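Local coordinates for protein Cg3027-pa (Drosophila melanogaster, PDB 2VHH) that probably catalyses the hydrolysis of N-carbamoyl-beta-alanine to beta-alanine, ammonia and carbon dioxide, a late step in the breakdown of pyrimidines, at residues G76-S81 against T103-A108; P147-L152 against V183-S188; V162-I167 against I253-S258. All coordinates share one frame; numbering follows the deposited sequence.

Contact 1 (G76-S81 against T103-A108)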
# COMPACT_ATOMS: atom_id res chain seq x y z
N GLY C 76 28.65 -3.14 38.54
CA GLY C 76 28.48 -2.43 39.80
C GLY C 76 27.49 -1.30 39.60
O GLY C 76 27.72 -0.38 38.80
N ALA C 77 26.38 -1.36 40.32
CA ALA C 77 25.41 -0.29 40.29
C ALA C 77 25.60 0.55 41.56
O ALA C 77 25.57 0.03 42.67
CB ALA C 77 24.01 -0.85 40.21
N ILE C 78 25.81 1.85 41.38
CA ILE C 78 25.99 2.76 42.51
C ILE C 78 24.75 3.64 42.75
O ILE C 78 24.40 4.49 41.92
CB ILE C 78 27.27 3.63 42.34
CG1 ILE C 78 28.52 2.75 42.40
CG2 ILE C 78 27.34 4.69 43.41
CD1 ILE C 78 29.78 3.40 41.85
N GLN C 79 24.09 3.41 43.88
CA GLN C 79 23.05 4.32 44.36
C GLN C 79 23.61 5.16 45.50
O GLN C 79 24.23 4.64 46.41
CB GLN C 79 21.75 3.58 44.77
CG GLN C 79 21.78 2.76 46.07
CD GLN C 79 20.41 2.19 46.46
OE1 GLN C 79 19.70 1.61 45.64
NE2 GLN C 79 20.04 2.36 47.72
N ASN C 80 23.39 6.47 45.43
CA ASN C 80 23.90 7.39 46.44
C ASN C 80 23.00 8.60 46.68
O ASN C 80 22.10 8.89 45.88
CB ASN C 80 25.32 7.84 46.08
CG ASN C 80 25.34 8.91 45.00
OD1 ASN C 80 25.31 8.61 43.81
ND2 ASN C 80 25.39 10.17 45.43
N SER C 81 23.25 9.31 47.77
CA SER C 81 22.60 10.59 48.02
C SER C 81 23.54 11.76 47.73
O SER C 81 24.75 11.57 47.56
CB SER C 81 22.10 10.67 49.47
OG SER C 81 23.15 10.39 50.38
N THR C 103 35.29 6.68 46.03
CA THR C 103 35.58 5.55 46.92
C THR C 103 34.64 4.37 46.68
O THR C 103 35.01 3.23 46.92
CB THR C 103 35.67 5.92 48.46
OG1 THR C 103 34.92 4.97 49.23
CG2 THR C 103 35.14 7.32 48.77
N MET C 104 33.43 4.66 46.20
CA MET C 104 32.50 3.60 45.84
C MET C 104 32.95 2.89 44.57
O MET C 104 32.83 1.67 44.47
CB MET C 104 31.08 4.14 45.68
CG MET C 104 30.47 4.67 46.96
SD MET C 104 28.73 5.02 46.74
CE MET C 104 28.35 5.92 48.25
N ILE C 105 33.46 3.65 43.61
CA ILE C 105 34.03 3.10 42.39
C ILE C 105 35.28 2.28 42.73
O ILE C 105 35.52 1.23 42.15
CB ILE C 105 34.38 4.23 41.39
CG1 ILE C 105 33.10 4.85 40.83
CG2 ILE C 105 35.26 3.72 40.26
CD1 ILE C 105 33.31 6.21 40.26
N LYS C 106 36.05 2.76 43.70
CA LYS C 106 37.24 2.05 44.17
C LYS C 106 36.85 0.68 44.72
O LYS C 106 37.50 -0.33 44.42
CB LYS C 106 37.96 2.88 45.24
CG LYS C 106 39.29 2.31 45.73
CD LYS C 106 39.88 3.18 46.85
CE LYS C 106 41.20 2.58 47.36
NZ LYS C 106 41.48 2.86 48.81
N ALA C 107 35.78 0.65 45.51
CA ALA C 107 35.26 -0.59 46.08
C ALA C 107 34.78 -1.54 45.00
O ALA C 107 35.03 -2.74 45.06
CB ALA C 107 34.17 -0.30 47.09
N ALA C 108 34.10 -0.99 43.99
CA ALA C 108 33.62 -1.76 42.85
C ALA C 108 34.77 -2.43 42.10
O ALA C 108 34.67 -3.59 41.72
CB ALA C 108 32.82 -0.86 41.92

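Contact 2 (P147-L152 against V183-S188)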
# COMPACT_ATOMS: atom_id res chain seq x y z
N PRO C 147 34.23 18.34 33.20
CA PRO C 147 35.12 17.94 34.30
C PRO C 147 34.84 16.53 34.82
O PRO C 147 35.78 15.82 35.22
CB PRO C 147 34.81 18.98 35.38
CG PRO C 147 33.48 19.58 34.98
CD PRO C 147 33.53 19.60 33.51
N THR C 148 33.57 16.14 34.82
CA THR C 148 33.14 14.85 35.37
C THR C 148 33.60 13.67 34.53
O THR C 148 34.13 12.70 35.06
CB THR C 148 31.61 14.81 35.56
OG1 THR C 148 31.22 15.90 36.40
CG2 THR C 148 31.19 13.53 36.23
N THR C 149 33.41 13.75 33.22
CA THR C 149 33.89 12.71 32.32
C THR C 149 35.42 12.59 32.36
O THR C 149 35.93 11.48 32.37
CB THR C 149 33.35 12.89 30.87
OG1 THR C 149 31.93 12.75 30.87
CG2 THR C 149 33.94 11.85 29.92
N LYS C 150 36.13 13.71 32.41
CA LYS C 150 37.59 13.72 32.46
C LYS C 150 38.12 13.00 33.69
O LYS C 150 39.07 12.22 33.62
CB LYS C 150 38.13 15.16 32.46
CG LYS C 150 37.85 16.00 31.22
CD LYS C 150 38.90 15.82 30.11
CE LYS C 150 38.48 14.74 29.11
NZ LYS C 150 39.43 14.72 27.96
N MET C 151 37.50 13.28 34.83
CA MET C 151 37.87 12.69 36.11
C MET C 151 37.53 11.22 36.13
O MET C 151 38.24 10.41 36.71
CB MET C 151 37.13 13.43 37.23
CG MET C 151 37.05 12.73 38.59
SD MET C 151 35.73 11.50 38.65
CE MET C 151 35.09 11.73 40.30
N LEU C 152 36.40 10.89 35.51
CA LEU C 152 35.87 9.53 35.52
C LEU C 152 36.62 8.65 34.55
O LEU C 152 36.68 7.44 34.73
CB LEU C 152 34.39 9.59 35.17
CG LEU C 152 33.38 8.79 35.97
CD1 LEU C 152 33.57 8.89 37.46
CD2 LEU C 152 32.04 9.32 35.58
N VAL C 183 26.62 9.00 29.46
CA VAL C 183 27.92 8.97 28.81
C VAL C 183 28.60 7.64 29.10
O VAL C 183 28.69 7.23 30.26
CB VAL C 183 28.82 10.15 29.26
CG1 VAL C 183 30.22 9.98 28.73
CG2 VAL C 183 28.25 11.49 28.81
N VAL C 184 29.06 6.97 28.04
CA VAL C 184 29.78 5.71 28.18
C VAL C 184 31.26 5.93 27.96
O VAL C 184 31.68 6.42 26.90
CB VAL C 184 29.25 4.62 27.22
CG1 VAL C 184 30.08 3.34 27.33
CG2 VAL C 184 27.80 4.31 27.53
N ILE C 185 32.04 5.58 28.97
CA ILE C 185 33.49 5.67 28.92
C ILE C 185 34.04 4.25 28.86
O ILE C 185 33.67 3.41 29.67
CB ILE C 185 34.06 6.42 30.14
CG1 ILE C 185 33.46 7.82 30.24
CG2 ILE C 185 35.55 6.55 30.03
CD1 ILE C 185 33.44 8.40 31.64
N SER C 186 34.91 4.00 27.89
CA SER C 186 35.53 2.69 27.72
C SER C 186 36.55 2.38 28.81
O SER C 186 37.07 3.30 29.46
CB SER C 186 36.22 2.64 26.36
OG SER C 186 37.05 1.49 26.27
N ASN C 187 36.82 1.09 29.01
CA ASN C 187 37.87 0.65 29.95
C ASN C 187 39.29 1.06 29.53
O ASN C 187 40.23 0.92 30.31
CB ASN C 187 37.81 -0.86 30.19
CG ASN C 187 37.84 -1.66 28.92
OD1 ASN C 187 37.30 -1.24 27.91
ND2 ASN C 187 38.46 -2.83 28.96
N SER C 188 39.44 1.57 28.32
CA SER C 188 40.70 2.12 27.87
C SER C 188 40.87 3.55 28.39
O SER C 188 41.97 4.10 28.39
CB SER C 188 40.82 2.09 26.34
OG SER C 188 40.07 3.12 25.74

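Contact 3 (V162-I167 against I253-S258)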
# COMPACT_ATOMS: atom_id res chain seq x y z
N VAL C 162 34.62 -0.24 32.25
CA VAL C 162 33.66 0.62 31.55
C VAL C 162 32.86 1.38 32.60
O VAL C 162 32.38 0.80 33.57
CB VAL C 162 32.68 -0.22 30.66
CG1 VAL C 162 31.59 0.66 30.04
CG2 VAL C 162 33.43 -0.96 29.59
N ILE C 163 32.75 2.69 32.43
CA ILE C 163 31.95 3.52 33.33
C ILE C 163 30.81 4.19 32.57
O ILE C 163 31.03 4.86 31.56
CB ILE C 163 32.82 4.55 34.09
CG1 ILE C 163 33.88 3.81 34.92
CG2 ILE C 163 31.96 5.48 34.95
CD1 ILE C 163 34.72 4.67 35.85
N ILE C 164 29.59 3.99 33.05
CA ILE C 164 28.43 4.68 32.51
C ILE C 164 27.95 5.68 33.55
O ILE C 164 27.72 5.32 34.70
CB ILE C 164 27.31 3.69 32.12
CG1 ILE C 164 27.80 2.79 30.98
CG2 ILE C 164 26.07 4.44 31.65
CD1 ILE C 164 26.97 1.55 30.76
N HIS C 165 27.82 6.94 33.14
CA HIS C 165 27.29 7.94 34.06
C HIS C 165 26.26 8.86 33.42
O HIS C 165 26.28 9.09 32.21
CB HIS C 165 28.41 8.74 34.72
CG HIS C 165 29.17 9.64 33.79
ND1 HIS C 165 29.28 10.99 34.01
CD2 HIS C 165 29.87 9.37 32.67
CE1 HIS C 165 30.01 11.53 33.05
NE2 HIS C 165 30.38 10.57 32.22
N SER C 166 25.35 9.37 34.25
CA SER C 166 24.25 10.19 33.78
C SER C 166 24.39 11.62 34.32
O SER C 166 24.49 11.83 35.53
CB SER C 166 22.92 9.56 34.23
OG SER C 166 21.79 10.30 33.80
N ILE C 167 24.43 12.59 33.40
CA ILE C 167 24.64 14.00 33.73
C ILE C 167 23.73 14.93 32.93
O ILE C 167 23.20 14.54 31.89
CB ILE C 167 26.10 14.46 33.44
CG1 ILE C 167 26.47 14.20 31.97
CG2 ILE C 167 27.10 13.84 34.40
CD1 ILE C 167 27.20 15.35 31.33
N ILE C 253 22.77 -5.91 28.28
CA ILE C 253 22.48 -5.30 29.57
C ILE C 253 21.98 -3.88 29.30
O ILE C 253 22.65 -3.09 28.61
CB ILE C 253 23.72 -5.25 30.52
CG1 ILE C 253 24.34 -6.64 30.70
CG2 ILE C 253 23.33 -4.71 31.87
CD1 ILE C 253 25.81 -6.62 31.10
N VAL C 254 20.79 -3.58 29.79
CA VAL C 254 20.25 -2.24 29.67
C VAL C 254 20.22 -1.62 31.05
O VAL C 254 19.56 -2.14 31.96
CB VAL C 254 18.84 -2.22 29.03
CG1 VAL C 254 18.32 -0.79 28.98
CG2 VAL C 254 18.88 -2.81 27.64
N PHE C 255 20.95 -0.53 31.22
CA PHE C 255 21.00 0.19 32.48
C PHE C 255 19.84 1.19 32.52
O PHE C 255 19.45 1.74 31.49
CB PHE C 255 22.35 0.90 32.61
CG PHE C 255 23.50 -0.04 32.70
CD1 PHE C 255 24.09 -0.56 31.55
CD2 PHE C 255 23.99 -0.45 33.94
CE1 PHE C 255 25.15 -1.45 31.63
CE2 PHE C 255 25.06 -1.33 34.03
CZ PHE C 255 25.64 -1.83 32.88
N ASN C 256 19.30 1.41 33.72
CA ASN C 256 18.16 2.29 33.89
C ASN C 256 18.39 3.24 35.07
O ASN C 256 17.76 3.09 36.14
CB ASN C 256 16.86 1.47 34.01
CG ASN C 256 15.62 2.33 34.23
OD1 ASN C 256 14.83 2.09 35.14
ND2 ASN C 256 15.45 3.35 33.40
N PRO C 257 19.30 4.23 34.90
CA PRO C 257 19.52 5.24 35.92
C PRO C 257 18.24 6.04 36.14
O PRO C 257 17.60 6.43 35.17
CB PRO C 257 20.59 6.14 35.30
CG PRO C 257 21.23 5.33 34.26
CD PRO C 257 20.17 4.42 33.73
N SER C 258 17.87 6.26 37.40
CA SER C 258 16.59 6.89 37.71
C SER C 258 16.70 7.83 38.89
O SER C 258 17.70 7.83 39.61
CB SER C 258 15.52 5.84 38.06
OG SER C 258 15.28 4.93 37.01

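Contact 1 (G76-S81 against T103-A108)
Asn80 meets Met104 through its aliphatic root, not through its flat carboxamide. CB of Asn80 lies 4.2 Å from CE of Met104. ND2 of Asn80 donates to Ser81 O at 2.6 Å, and that oxygen is tilted a little out of the amide plane of Asn80. This bond is bent, with an N-H...O angle of 139°, and ND2 sits above the carbonyl plane of Ser81. Lys100 NZ also bonds Ser81 O, so two donors hold that carbonyl.

Strand 72-79, helix 90-110 and strand 115-118 form a beta-alpha-beta unit, and this contact seats the helix on the first strand. Gly76 and Ile78 bond through their backbones to Cys117 of the second strand. On the neighbouring strand 337-344, Leu338 touches Ile78, Ala107 and Ala108.

The rest of the contact is apolar. CG2 of Ile78 touches SD of Met104 at 3.6 Å. The Met104 chain runs extended beyond CG, which carries its thioether past Ile78 as far as Asn80. The other branch of Ile78 reaches Ile105: its CD1 packs 3.8 Å from CG1 of Ile105, and these two side chains cross at about a right angle.

Contact 2 (P147-L152 against V183-S188)
Ile185 meets two residues of helix 147-158 with its terminal methyl. CD1 of Ile185 lies 3.8 Å from CB of Leu152. The same CD1 lies 3.9 Å from CG2 of Thr149, so it rests between residues one helical turn apart. Thr149 also touches Val183. Here its OG1 approaches CG1 of Val183 at 3.9 Å, a plain van der Waals contact.

The two branches of Thr149 do different work. With chi1 at -65°, CG2 is trans to the backbone N and packs on Ile185, while OG1 stays beside that N. The hydroxyl is hydrogen-bonded to Ala143 O, just before the helix, and more weakly to His165 NE2.

The helix segment and strand 183-185 run 23° from parallel, with their axes 9.9 Å apart at closest approach. Leu152 also leans on Ile163 and His165 of strand 162-171. That strand neighbours 177-185 in the sheet and pairs with it, Val183 with His165 and Ile185 with Ile163. The helix therefore covers two adjacent strands from one side.

Beyond Ile185 the chain leaves the strand through an ST turn. Ser186 OG accepts from Ser188 N at 3.1 Å, in a nearly straight bond. The hydroxyls of both serines also bond the carboxylate of Glu385 of a second subunit, so the strand end takes part in the assembly.

All four touching residues are buried, and no hydrogen bond crosses between the segments. The contact therefore probably rests on dispersion and the exclusion of water. The one hydroxyl within the apolar patch is satisfied by Ala143, and this bond should limit rotation of Thr149 and keep its methyl on Ile185.

Contact 3 (V162-I167 against I253-S258)
Side-chain torsions bring Ile164 and Phe255 together. In Ile164, chi1 of -64° sets CG1 trans to the carbonyl carbon, and chi2 of 164° extends the chain so that CD1 leads. In Phe255, a chi1 of -65° puts the ring trans to the carbonyl carbon, beside its own backbone N.

CD1 of Ile164 then lies over one face of the ring. It is 4.0 Å from the ring centroid, and the approach is a CH-pi contact. The methyl is displaced toward one side of the ring, where it is 3.6 Å from CE1 of Phe255. Ile253 CG2 takes the opposite face of Phe255, offset toward the rim and 3.7 Å from the ring plane. The phenyl ring is thus packed between two aliphatic groups. Ile115 and Cys117 of strand 115-118 also touch Phe255.

Two residues further along each strand the contact is looser. CB of Ser166 faces CB of Pro257 at 4.3 Å. The hydroxyl of Ser166 has a weak bond to Ala121 N, and its backbone N bonds Thr118 OG1. On the other strand, Ser258 OG donates to Asn256 O at 3.2 Å, while Asn256 ND2 bonds Asn232 O.

No hydrogen bond joins the two segments, which belong to different sheets. Strand 162-171 lies in the sheet holding 72-79 and 115-118, and strand 253-258 in the one holding 227-231 and 283-295. Side chains packed between two facing sheets form the core of the alpha-beta-beta-alpha sandwich characteristic of the carbon-nitrogen hydrolase superfamily.

Overall arrangement
All three contacts are buried, and all reach the sheet holding strands 72-79, 162-171 and 177-185. Contact 3 lies deepest, its centre about 6 Å from the chain centre, against 13 Å for contact 1 and 17 Å for contact 2. Contacts 1 and 2 seat helices 90-110 and 147-158 on the sheet, and they meet where CD1 of Ile105 packs on CD1 of Leu152 at 3.9 Å. Contact 3 joins it to the second sheet instead. Contacts 2 and 3 use its neighbouring strands 177-185 and 162-171. The chemistry differs: thioether and aliphatic packing in contact 1, methyls beside a bonded threonine hydroxyl in contact 2, an aromatic face in contact 3. Contact 2 alone has partners in another subunit.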